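Local coordinates for protein o-succinylbenzoate synthase (Synechococcus elongatus, PDB 2OZT) that catalyses the metal-dependent dehydration of 2-succinyl-6-hydroxy-2,4-cyclohexadiene-1-carboxylate to 2-succinylbenzoate on the route to phylloquinone, at residues L33-E38 with A92-S97; Q67-G70 with E75-A78; Q126-G131 with A157-A162; E146-L151 with F181-R186. All coordinates share one frame; numbering follows the deposited sequence.

Interaction 1 of 4, residues L33-E38 with A92-S97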
loop_
_atom_site.group_PDB
_atom_site.type_symbol
_atom_site.label_atom_id
_atom_site.label_comp_id
_atom_site.label_asym_id
_atom_site.label_seq_id
_atom_site.Cartn_x
_atom_site.Cartn_y
_atom_site.Cartn_z
ATOM N N LEU A 33 5.763 -10.347 -15.451
ATOM C CA LEU A 33 5.345 -11.629 -16.030
ATOM C C LEU A 33 4.535 -11.347 -17.274
ATOM O O LEU A 33 3.700 -10.462 -17.279
ATOM C CB LEU A 33 4.392 -12.373 -15.097
ATOM C CG LEU A 33 4.965 -12.701 -13.718
ATOM C CD1 LEU A 33 3.890 -13.282 -12.806
ATOM C CD2 LEU A 33 6.147 -13.632 -13.765
ATOM N N ARG A 34 4.790 -12.157 -18.314
ATOM C CA ARG A 34 3.972 -12.109 -19.554
ATOM C C ARG A 34 3.480 -13.505 -19.872
ATOM O O ARG A 34 4.297 -14.393 -20.054
ATOM C CB ARG A 34 4.809 -11.544 -20.686
ATOM C CG ARG A 34 4.012 -11.445 -22.034
ATOM C CD ARG A 34 4.927 -10.972 -23.140
ATOM N NE ARG A 34 4.252 -10.706 -24.436
ATOM C CZ ARG A 34 3.957 -11.638 -25.339
ATOM N NH1 ARG A 34 4.184 -12.929 -25.122
ATOM N NH2 ARG A 34 3.357 -11.258 -26.471
ATOM N N LEU A 35 2.143 -13.657 -19.976
ATOM C CA LEU A 35 1.476 -14.954 -20.145
ATOM C C LEU A 35 0.834 -14.926 -21.526
ATOM O O LEU A 35 0.345 -13.907 -21.939
ATOM C CB LEU A 35 0.399 -15.119 -19.071
ATOM C CG LEU A 35 0.844 -15.775 -17.767
ATOM C CD1 LEU A 35 1.999 -14.997 -17.090
ATOM C CD2 LEU A 35 -0.347 -15.944 -16.815
ATOM N N GLU A 36 0.910 -16.036 -22.263
ATOM C CA GLU A 36 0.258 -16.055 -23.577
ATOM C C GLU A 36 -0.373 -17.409 -23.800
ATOM O O GLU A 36 0.264 -18.435 -23.596
ATOM C CB GLU A 36 1.265 -15.726 -24.664
ATOM C CG GLU A 36 0.638 -15.626 -26.110
ATOM C CD GLU A 36 1.613 -15.181 -27.175
ATOM O OE1 GLU A 36 2.697 -14.647 -26.867
ATOM O OE2 GLU A 36 1.300 -15.350 -28.388
ATOM N N ASP A 37 -1.641 -17.402 -24.210
ATOM C CA ASP A 37 -2.290 -18.683 -24.511
ATOM C C ASP A 37 -2.078 -19.099 -25.968
ATOM O O ASP A 37 -1.476 -18.365 -26.771
ATOM C CB ASP A 37 -3.783 -18.683 -24.100
ATOM C CG ASP A 37 -4.646 -17.728 -24.915
ATOM O OD1 ASP A 37 -4.252 -17.267 -26.019
ATOM O OD2 ASP A 37 -5.784 -17.408 -24.479
ATOM N N GLU A 38 -2.569 -20.290 -26.296
ATOM C CA GLU A 38 -2.315 -20.892 -27.610
ATOM C C GLU A 38 -2.781 -19.973 -28.742
ATOM O O GLU A 38 -2.140 -19.917 -29.795
ATOM C CB GLU A 38 -2.989 -22.271 -27.712
ATOM C CG GLU A 38 -3.280 -22.733 -29.169
ATOM C CD GLU A 38 -2.130 -23.469 -29.853
ATOM O OE1 GLU A 38 -2.164 -24.727 -29.875
ATOM O OE2 GLU A 38 -1.216 -22.804 -30.405
ATOM N N ALA A 92 -1.326 -14.443 -9.784
ATOM C CA ALA A 92 -2.791 -14.447 -9.795
ATOM C C ALA A 92 -3.342 -13.362 -10.694
ATOM O O ALA A 92 -4.254 -13.588 -11.520
ATOM C CB ALA A 92 -3.338 -14.317 -8.370
ATOM N N THR A 93 -2.784 -12.162 -10.607
ATOM C CA THR A 93 -3.235 -11.048 -11.447
ATOM C C THR A 93 -2.875 -11.250 -12.933
ATOM O O THR A 93 -3.656 -10.891 -13.818
ATOM C CB THR A 93 -2.773 -9.662 -10.884
ATOM O OG1 THR A 93 -1.349 -9.630 -10.808
ATOM C CG2 THR A 93 -3.372 -9.369 -9.459
ATOM N N ALA A 94 -1.703 -11.810 -13.193
ATOM C CA ALA A 94 -1.338 -12.100 -14.564
ATOM C C ALA A 94 -2.346 -13.088 -15.144
ATOM O O ALA A 94 -2.826 -12.871 -16.262
ATOM C CB ALA A 94 0.080 -12.685 -14.612
ATOM N N TRP A 95 -2.615 -14.164 -14.426
ATOM C CA TRP A 95 -3.548 -15.213 -14.950
ATOM C C TRP A 95 -4.900 -14.581 -15.254
ATOM O O TRP A 95 -5.491 -14.806 -16.313
ATOM C CB TRP A 95 -3.724 -16.300 -13.908
ATOM C CG TRP A 95 -4.520 -17.495 -14.390
ATOM C CD1 TRP A 95 -5.840 -17.746 -14.164
ATOM C CD2 TRP A 95 -4.016 -18.604 -15.133
ATOM N NE1 TRP A 95 -6.199 -18.948 -14.744
ATOM C CE2 TRP A 95 -5.100 -19.487 -15.353
ATOM C CE3 TRP A 95 -2.757 -18.935 -15.653
ATOM C CZ2 TRP A 95 -4.955 -20.691 -16.061
ATOM C CZ3 TRP A 95 -2.618 -20.159 -16.374
ATOM C CH2 TRP A 95 -3.721 -21.001 -16.565
ATOM N N GLN A 96 -5.387 -13.776 -14.326
ATOM C CA GLN A 96 -6.738 -13.238 -14.484
ATOM C C GLN A 96 -6.808 -12.245 -15.628
ATOM O O GLN A 96 -7.888 -12.063 -16.228
ATOM C CB GLN A 96 -7.196 -12.623 -13.168
ATOM C CG GLN A 96 -7.484 -13.675 -12.067
ATOM C CD GLN A 96 -8.523 -14.757 -12.466
ATOM O OE1 GLN A 96 -9.508 -14.472 -13.146
ATOM N NE2 GLN A 96 -8.296 -15.988 -12.030
ATOM N N SER A 97 -5.685 -11.618 -15.979
ATOM C CA SER A 97 -5.657 -10.644 -17.073
ATOM C C SER A 97 -5.669 -11.222 -18.492
ATOM O O SER A 97 -5.915 -10.462 -19.416
ATOM C CB SER A 97 -4.459 -9.679 -16.948
ATOM O OG SER A 97 -3.217 -10.329 -17.301
#
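Leu35 turns both of its methyl groups onto Ala94 and Trp95, joining strand 23-36 to helix 85-97 in the N-terminal domain of an enolase-superfamily fold, where this helix packs against an antiparallel sheet. Leu35 CD1 lies 3.9 Å from Ala94 CB. The other methyl, Leu35 CD2, goes to the helix backbone, 3.7 Å from Trp95 N, and also comes within 4.0 Å of Trp95 CE3, approaching the indole obliquely. Trp95 leaves the helix pointing away from the strand, yet CG stands anti to the backbone N (chi1 -173°), which brings CE3 of the ring back to Leu35 CD2. Two residues earlier, on the same face of the strand, Leu33 CD1 makes a looser contact with Ala94 CB at 4.3 Å. The axes of segments 33-36 and 92-97 approach to 8.5 Å at 33°, a closeness consistent with the small side chain of Ala94. Leu3 of strand 3-20 touches both Leu35 and Trp95. Arg34 points to the other side of the sheet, where it forms salt bridges with Glu36 and Glu316. The helix is tied to strand 42-47 by Ser97 OG, which takes the N-H of Tyr44 and donates to Ala94 O at 2.8 Å, tilted 25° from the carbonyl plane.

Interaction 2 of 4, residues Q67-G70 with E75-A78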
loop_
_atom_site.group_PDB
_atom_site.type_symbol
_atom_site.label_atom_id
_atom_site.label_comp_id
_atom_site.label_asym_id
_atom_site.label_seq_id
_atom_site.Cartn_x
_atom_site.Cartn_y
_atom_site.Cartn_z
ATOM N N GLN A 67 11.997 -22.100 -10.883
ATOM C CA GLN A 67 11.601 -23.454 -10.482
ATOM C C GLN A 67 10.280 -23.892 -11.096
ATOM O O GLN A 67 10.033 -25.098 -11.238
ATOM C CB GLN A 67 11.475 -23.552 -8.957
ATOM C CG GLN A 67 12.809 -23.532 -8.192
ATOM C CD GLN A 67 12.640 -22.986 -6.792
ATOM O OE1 GLN A 67 11.515 -22.894 -6.279
ATOM N NE2 GLN A 67 13.761 -22.600 -6.161
ATOM N N LEU A 68 9.423 -22.942 -11.460
ATOM C CA LEU A 68 8.105 -23.287 -12.043
ATOM C C LEU A 68 8.204 -23.899 -13.433
ATOM O O LEU A 68 9.095 -23.550 -14.206
ATOM C CB LEU A 68 7.227 -22.045 -12.128
ATOM C CG LEU A 68 6.773 -21.536 -10.768
ATOM C CD1 LEU A 68 6.183 -20.114 -10.964
ATOM C CD2 LEU A 68 5.725 -22.446 -10.125
ATOM N N PRO A 69 7.253 -24.787 -13.773
ATOM C CA PRO A 69 7.189 -25.356 -15.127
ATOM C C PRO A 69 6.973 -24.312 -16.220
ATOM O O PRO A 69 6.482 -23.219 -15.938
ATOM C CB PRO A 69 5.962 -26.273 -15.055
ATOM C CG PRO A 69 5.795 -26.579 -13.611
ATOM C CD PRO A 69 6.214 -25.335 -12.892
ATOM N N GLY A 70 7.323 -24.648 -17.458
ATOM C CA GLY A 70 7.141 -23.763 -18.600
ATOM C C GLY A 70 5.690 -23.537 -19.015
ATOM O O GLY A 70 5.410 -22.673 -19.852
ATOM N N GLU A 75 -3.433 -25.317 -10.659
ATOM C CA GLU A 75 -2.792 -26.229 -9.716
ATOM C C GLU A 75 -1.279 -25.948 -9.555
ATOM O O GLU A 75 -0.756 -25.955 -8.429
ATOM C CB GLU A 75 -3.083 -27.698 -10.074
ATOM C CG GLU A 75 -2.863 -28.090 -11.536
ATOM C CD GLU A 75 -4.107 -27.995 -12.460
ATOM O OE1 GLU A 75 -4.892 -27.011 -12.378
ATOM O OE2 GLU A 75 -4.268 -28.912 -13.316
ATOM N N ILE A 76 -0.590 -25.650 -10.658
ATOM C CA ILE A 76 0.819 -25.211 -10.562
ATOM C C ILE A 76 0.931 -23.903 -9.744
ATOM O O ILE A 76 1.786 -23.778 -8.846
ATOM C CB ILE A 76 1.466 -25.094 -11.957
ATOM C CG1 ILE A 76 1.753 -26.508 -12.507
ATOM C CG2 ILE A 76 2.764 -24.231 -11.923
ATOM C CD1 ILE A 76 2.053 -26.543 -13.968
HETATM N N MSE A 77 0.053 -22.948 -10.006
HETATM C CA MSE A 77 0.114 -21.687 -9.250
HETATM C C MSE A 77 -0.227 -21.848 -7.772
HETATM O O MSE A 77 0.261 -21.088 -6.933
HETATM C CB MSE A 77 -0.704 -20.592 -9.916
HETATM C CG MSE A 77 -0.044 -20.116 -11.207
HETATM SE SE MSE A 77 -1.085 -18.782 -12.091
HETATM C CE MSE A 77 -2.754 -19.796 -12.245
ATOM N N ALA A 78 -1.008 -22.880 -7.444
ATOM C CA ALA A 78 -1.295 -23.196 -6.044
ATOM C C ALA A 78 -0.066 -23.691 -5.283
ATOM O O ALA A 78 -0.067 -23.683 -4.049
ATOM C CB ALA A 78 -2.475 -24.192 -5.935
#
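The carbonyl oxygen of Pro69, whose ring packs on Ile76, accepts a hydrogen bond from the indole NE1 of Trp5, so the loop that presents the proline is tied to strand 3-20. On the other side of the contact the backbone of Ile76 is held at both polar atoms: its N-H goes to Thr73 OG1, and its carbonyl oxygen pairs with Thr79 OG1. Between these polar ties the meeting itself is wholly apolar. Ile76 CG2 is its pivot, 3.7 Å from Pro69 CD and 3.9 Å from Leu68 CD2. The other branch of the isoleucine runs out beside it, with CG1 anti to the carbonyl carbon (chi1 -74°) and the chain extended beyond, and its CD1 rests 3.8 Å from Pro69 CG and 4.1 Å from Pro69 CB. The proline ring is thus met along its CB-CG-CD side by both branches, the two side chains reaching toward each other. Leu68 instead slides past Ile76 in the opposite direction.

Leu68 is the first residue to leave helical geometry after helix 58-67, and the chain then passes through strand 71-72, an outermost strand of the antiparallel sheet in the N-terminal domain, before turning into the short helix 74-77. The contact joins the loop before strand 71-72 to the helix after it. Leu68 and Met77 (selenomethionine) both touch Phe91 of helix 85-97.

Interaction 3 of 4, residues Q126-G131 with A157-A162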
loop_
_atom_site.group_PDB
_atom_site.type_symbol
_atom_site.label_atom_id
_atom_site.label_comp_id
_atom_site.label_asym_id
_atom_site.label_seq_id
_atom_site.Cartn_x
_atom_site.Cartn_y
_atom_site.Cartn_z
ATOM N N GLN A 126 -2.040 23.317 -2.866
ATOM C CA GLN A 126 -2.069 22.938 -4.278
ATOM C C GLN A 126 -2.790 21.621 -4.417
ATOM O O GLN A 126 -3.554 21.442 -5.376
ATOM C CB GLN A 126 -0.633 22.862 -4.806
ATOM C CG GLN A 126 -0.523 22.454 -6.256
ATOM C CD GLN A 126 -0.827 23.583 -7.233
ATOM O OE1 GLN A 126 -1.077 24.729 -6.844
ATOM N NE2 GLN A 126 -0.796 23.255 -8.518
ATOM N N SER A 127 -2.587 20.684 -3.480
ATOM C CA SER A 127 -3.313 19.417 -3.544
ATOM C C SER A 127 -4.824 19.598 -3.383
ATOM O O SER A 127 -5.618 19.020 -4.140
ATOM C CB SER A 127 -2.801 18.422 -2.499
ATOM O OG SER A 127 -1.443 18.142 -2.744
ATOM N N TRP A 128 -5.245 20.422 -2.434
ATOM C CA TRP A 128 -6.655 20.762 -2.258
ATOM C C TRP A 128 -7.221 21.362 -3.548
ATOM O O TRP A 128 -8.326 20.987 -4.012
ATOM C CB TRP A 128 -6.783 21.730 -1.075
ATOM C CG TRP A 128 -8.223 21.999 -0.733
ATOM C CD1 TRP A 128 -9.024 22.968 -1.303
ATOM C CD2 TRP A 128 -9.056 21.280 0.173
ATOM N NE1 TRP A 128 -10.283 22.910 -0.770
ATOM C CE2 TRP A 128 -10.335 21.886 0.149
ATOM C CE3 TRP A 128 -8.835 20.224 1.077
ATOM C CZ2 TRP A 128 -11.394 21.439 0.957
ATOM C CZ3 TRP A 128 -9.881 19.773 1.856
ATOM C CH2 TRP A 128 -11.148 20.394 1.817
ATOM N N GLN A 129 -6.467 22.279 -4.128
ATOM C CA GLN A 129 -6.952 22.954 -5.346
ATOM C C GLN A 129 -7.022 22.048 -6.559
ATOM O O GLN A 129 -7.631 22.460 -7.582
ATOM C CB GLN A 129 -6.108 24.226 -5.600
ATOM C CG GLN A 129 -6.340 25.270 -4.511
ATOM C CD GLN A 129 -5.410 26.454 -4.635
ATOM O OE1 GLN A 129 -4.968 26.787 -5.738
ATOM N NE2 GLN A 129 -5.144 27.134 -3.505
ATOM N N ARG A 130 -6.421 20.851 -6.471
ATOM C CA ARG A 130 -6.559 19.808 -7.514
ATOM C C ARG A 130 -7.516 18.690 -7.061
ATOM O O ARG A 130 -7.564 17.608 -7.661
ATOM C CB ARG A 130 -5.192 19.229 -7.866
ATOM C CG ARG A 130 -4.173 20.259 -8.371
ATOM C CD ARG A 130 -4.605 21.057 -9.624
ATOM N NE ARG A 130 -3.487 21.869 -10.137
ATOM C CZ ARG A 130 -2.623 21.477 -11.073
ATOM N NH1 ARG A 130 -2.749 20.284 -11.664
ATOM N NH2 ARG A 130 -1.634 22.296 -11.441
ATOM N N GLY A 131 -8.282 18.964 -6.019
ATOM C CA GLY A 131 -9.401 18.128 -5.590
ATOM C C GLY A 131 -9.088 17.034 -4.589
ATOM O O GLY A 131 -9.962 16.207 -4.302
ATOM N N ALA A 157 -6.067 25.762 9.692
ATOM C CA ALA A 157 -5.956 26.203 8.301
ATOM C C ALA A 157 -6.711 25.338 7.273
ATOM O O ALA A 157 -7.179 25.848 6.271
ATOM C CB ALA A 157 -4.510 26.269 7.927
ATOM N N LEU A 158 -6.798 24.028 7.509
ATOM C CA LEU A 158 -7.429 23.144 6.510
ATOM C C LEU A 158 -8.882 23.519 6.306
ATOM O O LEU A 158 -9.585 23.858 7.254
ATOM C CB LEU A 158 -7.320 21.675 6.938
ATOM C CG LEU A 158 -5.931 21.045 6.797
ATOM C CD1 LEU A 158 -5.919 19.697 7.519
ATOM C CD2 LEU A 158 -5.633 20.817 5.335
ATOM N N PRO A 159 -9.364 23.476 5.055
ATOM C CA PRO A 159 -10.766 23.896 4.840
ATOM C C PRO A 159 -11.780 22.913 5.386
ATOM O O PRO A 159 -11.459 21.734 5.623
ATOM C CB PRO A 159 -10.893 23.937 3.303
ATOM C CG PRO A 159 -9.473 23.997 2.791
ATOM C CD PRO A 159 -8.695 23.143 3.783
ATOM N N PRO A 160 -13.038 23.347 5.539
ATOM C CA PRO A 160 -14.110 22.424 5.896
ATOM C C PRO A 160 -14.158 21.231 4.967
ATOM O O PRO A 160 -14.071 21.388 3.708
ATOM C CB PRO A 160 -15.385 23.264 5.711
ATOM C CG PRO A 160 -14.915 24.680 5.875
ATOM C CD PRO A 160 -13.508 24.749 5.371
ATOM N N GLY A 161 -14.272 20.056 5.577
ATOM C CA GLY A 161 -14.341 18.820 4.796
ATOM C C GLY A 161 -13.009 18.099 4.674
ATOM O O GLY A 161 -12.970 16.975 4.165
ATOM N N ALA A 162 -11.902 18.748 5.066
ATOM C CA ALA A 162 -10.591 18.088 5.056
ATOM C C ALA A 162 -10.547 16.885 6.026
ATOM O O ALA A 162 -11.164 16.895 7.095
ATOM C CB ALA A 162 -9.453 19.106 5.384
#
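Trp128 and Pro159 come at each other from opposite directions, and the indole offers its flat face to the proline ring. Pro159 CG stands over the middle of that face, 3.7 Å from the centroid of the six-membered ring and 19° off its normal, a CH-pi contact. Pro159 CB lies further toward the rim, 3.5 Å from Trp128 CZ2. The far edge of the indole meets the type II turn of Pro159 to Ala162: Pro160 O lies near the ring plane, 3.6 Å from Trp128 CH2, and Ala162 CB approaches CZ3 obliquely at 3.6 Å. Trp128 is carried out to this turn by a first torsion that sets CG anti to the backbone N (chi1 -173°). Just beyond it helix 120-129 ends in a Schellman motif, with Gly131 at positive phi as the C-prime residue and its N-H bonded to Trp128 O. The contact therefore joins this helix end to the loop leading from helix 144-157 into strand 163-167 in the barrel domain; Phe135 of strand 134-138 touches both Trp128 and Leu158. The C-H groups of the proline ring against the electron-rich indole face imply mainly dispersion, probably with a modest electrostatic part.

Interaction 4 of 4, residues E146-L151 with F181-R186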
loop_
_atom_site.group_PDB
_atom_site.type_symbol
_atom_site.label_atom_id
_atom_site.label_comp_id
_atom_site.label_asym_id
_atom_site.label_seq_id
_atom_site.Cartn_x
_atom_site.Cartn_y
_atom_site.Cartn_z
ATOM N N GLU A 146 6.709 20.318 19.209
ATOM C CA GLU A 146 6.827 21.084 17.964
ATOM C C GLU A 146 5.776 20.619 16.943
ATOM O O GLU A 146 5.110 21.437 16.308
ATOM C CB GLU A 146 8.205 20.927 17.362
ATOM C CG GLU A 146 9.299 21.705 18.096
ATOM C CD GLU A 146 10.655 21.321 17.568
ATOM O OE1 GLU A 146 11.170 20.249 17.948
ATOM O OE2 GLU A 146 11.199 22.076 16.736
ATOM N N GLU A 147 5.629 19.304 16.836
ATOM C CA GLU A 147 4.624 18.761 15.909
ATOM C C GLU A 147 3.209 19.096 16.346
ATOM O O GLU A 147 2.345 19.354 15.518
ATOM C CB GLU A 147 4.841 17.250 15.696
ATOM C CG GLU A 147 6.114 17.010 14.904
ATOM C CD GLU A 147 6.446 15.540 14.661
ATOM O OE1 GLU A 147 5.829 14.692 15.348
ATOM O OE2 GLU A 147 7.353 15.284 13.837
ATOM N N GLN A 148 2.950 19.128 17.662
ATOM C CA GLN A 148 1.642 19.471 18.140
ATOM C C GLN A 148 1.292 20.931 17.833
ATOM O O GLN A 148 0.172 21.250 17.511
ATOM C CB GLN A 148 1.504 19.130 19.633
ATOM C CG GLN A 148 1.335 17.635 19.825
ATOM C CD GLN A 148 1.727 17.121 21.205
ATOM O OE1 GLN A 148 2.000 17.894 22.117
ATOM N NE2 GLN A 148 1.745 15.791 21.357
ATOM N N ALA A 149 2.281 21.813 17.923
ATOM C CA ALA A 149 2.057 23.212 17.554
ATOM C C ALA A 149 1.759 23.410 16.082
ATOM O O ALA A 149 0.824 24.140 15.725
ATOM C CB ALA A 149 3.222 24.076 18.007
ATOM N N ILE A 150 2.486 22.660 15.236
ATOM C CA ILE A 150 2.214 22.669 13.785
ATOM C C ILE A 150 0.825 22.086 13.544
ATOM O O ILE A 150 0.031 22.619 12.752
ATOM C CB ILE A 150 3.265 21.900 13.019
ATOM C CG1 ILE A 150 4.632 22.588 13.157
ATOM C CG2 ILE A 150 2.862 21.809 11.537
ATOM C CD1 ILE A 150 5.775 21.695 12.792
ATOM N N LEU A 151 0.524 20.988 14.237
ATOM C CA LEU A 151 -0.760 20.332 14.023
ATOM C C LEU A 151 -1.942 21.253 14.352
ATOM O O LEU A 151 -2.941 21.319 13.629
ATOM C CB LEU A 151 -0.833 19.043 14.865
ATOM C CG LEU A 151 -2.107 18.219 14.651
ATOM C CD1 LEU A 151 -2.470 17.921 13.165
ATOM C CD2 LEU A 151 -1.995 16.901 15.377
ATOM N N PHE A 181 -1.624 10.472 22.279
ATOM C CA PHE A 181 -3.036 10.163 22.268
ATOM C C PHE A 181 -3.822 10.981 23.284
ATOM O O PHE A 181 -4.963 11.316 23.035
ATOM C CB PHE A 181 -3.283 8.656 22.401
ATOM C CG PHE A 181 -2.999 7.913 21.113
ATOM C CD1 PHE A 181 -3.815 8.124 20.011
ATOM C CD2 PHE A 181 -1.930 7.045 21.007
ATOM C CE1 PHE A 181 -3.544 7.480 18.797
ATOM C CE2 PHE A 181 -1.656 6.402 19.815
ATOM C CZ PHE A 181 -2.456 6.635 18.707
ATOM N N ALA A 182 -3.169 11.317 24.389
ATOM C CA ALA A 182 -3.831 12.157 25.429
ATOM C C ALA A 182 -3.995 13.571 24.871
ATOM O O ALA A 182 -5.069 14.185 25.020
ATOM C CB ALA A 182 -3.034 12.159 26.694
ATOM N N TRP A 183 -2.966 14.080 24.186
ATOM C CA TRP A 183 -3.063 15.387 23.523
ATOM C C TRP A 183 -4.169 15.398 22.482
ATOM O O TRP A 183 -4.953 16.353 22.381
ATOM C CB TRP A 183 -1.744 15.759 22.846
ATOM C CG TRP A 183 -1.707 17.184 22.320
ATOM C CD1 TRP A 183 -1.216 18.272 22.976
ATOM C CD2 TRP A 183 -2.135 17.649 21.035
ATOM N NE1 TRP A 183 -1.306 19.389 22.180
ATOM C CE2 TRP A 183 -1.884 19.043 20.989
ATOM C CE3 TRP A 183 -2.710 17.035 19.922
ATOM C CZ2 TRP A 183 -2.205 19.829 19.886
ATOM C CZ3 TRP A 183 -3.022 17.824 18.799
ATOM C CH2 TRP A 183 -2.759 19.207 18.792
ATOM N N LEU A 184 -4.255 14.326 21.694
ATOM C CA LEU A 184 -5.258 14.275 20.637
ATOM C C LEU A 184 -6.678 14.227 21.206
ATOM O O LEU A 184 -7.612 14.769 20.619
ATOM C CB LEU A 184 -5.004 13.088 19.689
ATOM C CG LEU A 184 -3.838 13.265 18.716
ATOM C CD1 LEU A 184 -3.436 11.920 18.118
ATOM C CD2 LEU A 184 -4.164 14.241 17.560
ATOM N N ASP A 185 -6.830 13.568 22.344
ATOM C CA ASP A 185 -8.127 13.581 23.029
ATOM C C ASP A 185 -8.529 15.007 23.426
ATOM O O ASP A 185 -9.691 15.399 23.267
ATOM C CB ASP A 185 -8.112 12.659 24.237
ATOM C CG ASP A 185 -9.467 12.540 24.866
ATOM O OD1 ASP A 185 -10.374 11.991 24.203
ATOM O OD2 ASP A 185 -9.625 13.042 26.005
ATOM N N ARG A 186 -7.581 15.790 23.922
ATOM C CA ARG A 186 -7.872 17.168 24.322
ATOM C C ARG A 186 -8.027 18.155 23.156
ATOM O O ARG A 186 -8.835 19.093 23.241
ATOM C CB ARG A 186 -6.773 17.703 25.248
ATOM C CG ARG A 186 -6.497 16.858 26.487
ATOM C CD ARG A 186 -5.592 17.588 27.477
ATOM N NE ARG A 186 -4.248 17.831 26.947
ATOM C CZ ARG A 186 -3.209 17.025 27.138
ATOM N NH1 ARG A 186 -3.348 15.913 27.850
ATOM N NH2 ARG A 186 -2.033 17.327 26.612
#
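Stacking dominates the meeting of Gln148 and Trp183. The glutamine side chain lies flat along one face of the indole, running in the opposite direction to it, and the amide plane is only 11° from the ring plane. Gln148 CG takes the centre, 3.7 Å from the centroid of the five-membered ring and 12° off its normal, a CH-pi contact. Further out, Gln148 OE1 sits over the same face, 3.4 Å from Trp183 CD1, so it meets the indole through the pi face, while NE2 lies 3.8 Å from Trp183 CB. The chain is extended beyond CG, carrying the amide along the ring, and the last torsion, near zero, goes with the flat stack. The indole reaches toward the facing helix with CG anti to its backbone N.

Apolar contacts fill the inner side. Leu151 CD2 reaches Trp183 CZ3 at 3.7 Å from an oblique direction, and also meets Leu184 CD2 at 4.1 Å, the two leucines crossing at about a right angle. Both leucines also touch Leu166 of strand 163-167, and Trp180 packs on Gln148 and Leu151 from within helix 174-187.

The two helical segments run nearly parallel, their axes inclined by 22° and 11.9 Å apart at closest approach. Such neighbouring helices, flanking a parallel strand with leucines turned inward onto it, belong to the outer layer of a TIM-type barrel, here that of the enolase superfamily.

Interactions 1 and 2 belong to the N-terminal domain and touch directly: Trp95 CD2 of interaction 1 is 3.4 Å from the terminal CE of selenomethionine Met77 in interaction 2. Interactions 3 and 4 lie in the barrel domain on the opposite side of the chain's centre, with centres about 41 Å and 49 Å from that of interaction 1. They alternate along the chain: helix 144-157 carries part of interaction 4 and leads into the loop of interaction 3, and their nearest atoms are about 7 Å apart. Interaction 4 comes within about 11 Å, side chain to side chain, of the magnesium ligand Glu196 (from Leu184) and of the predicted proton donor Lys138 (from Leu151).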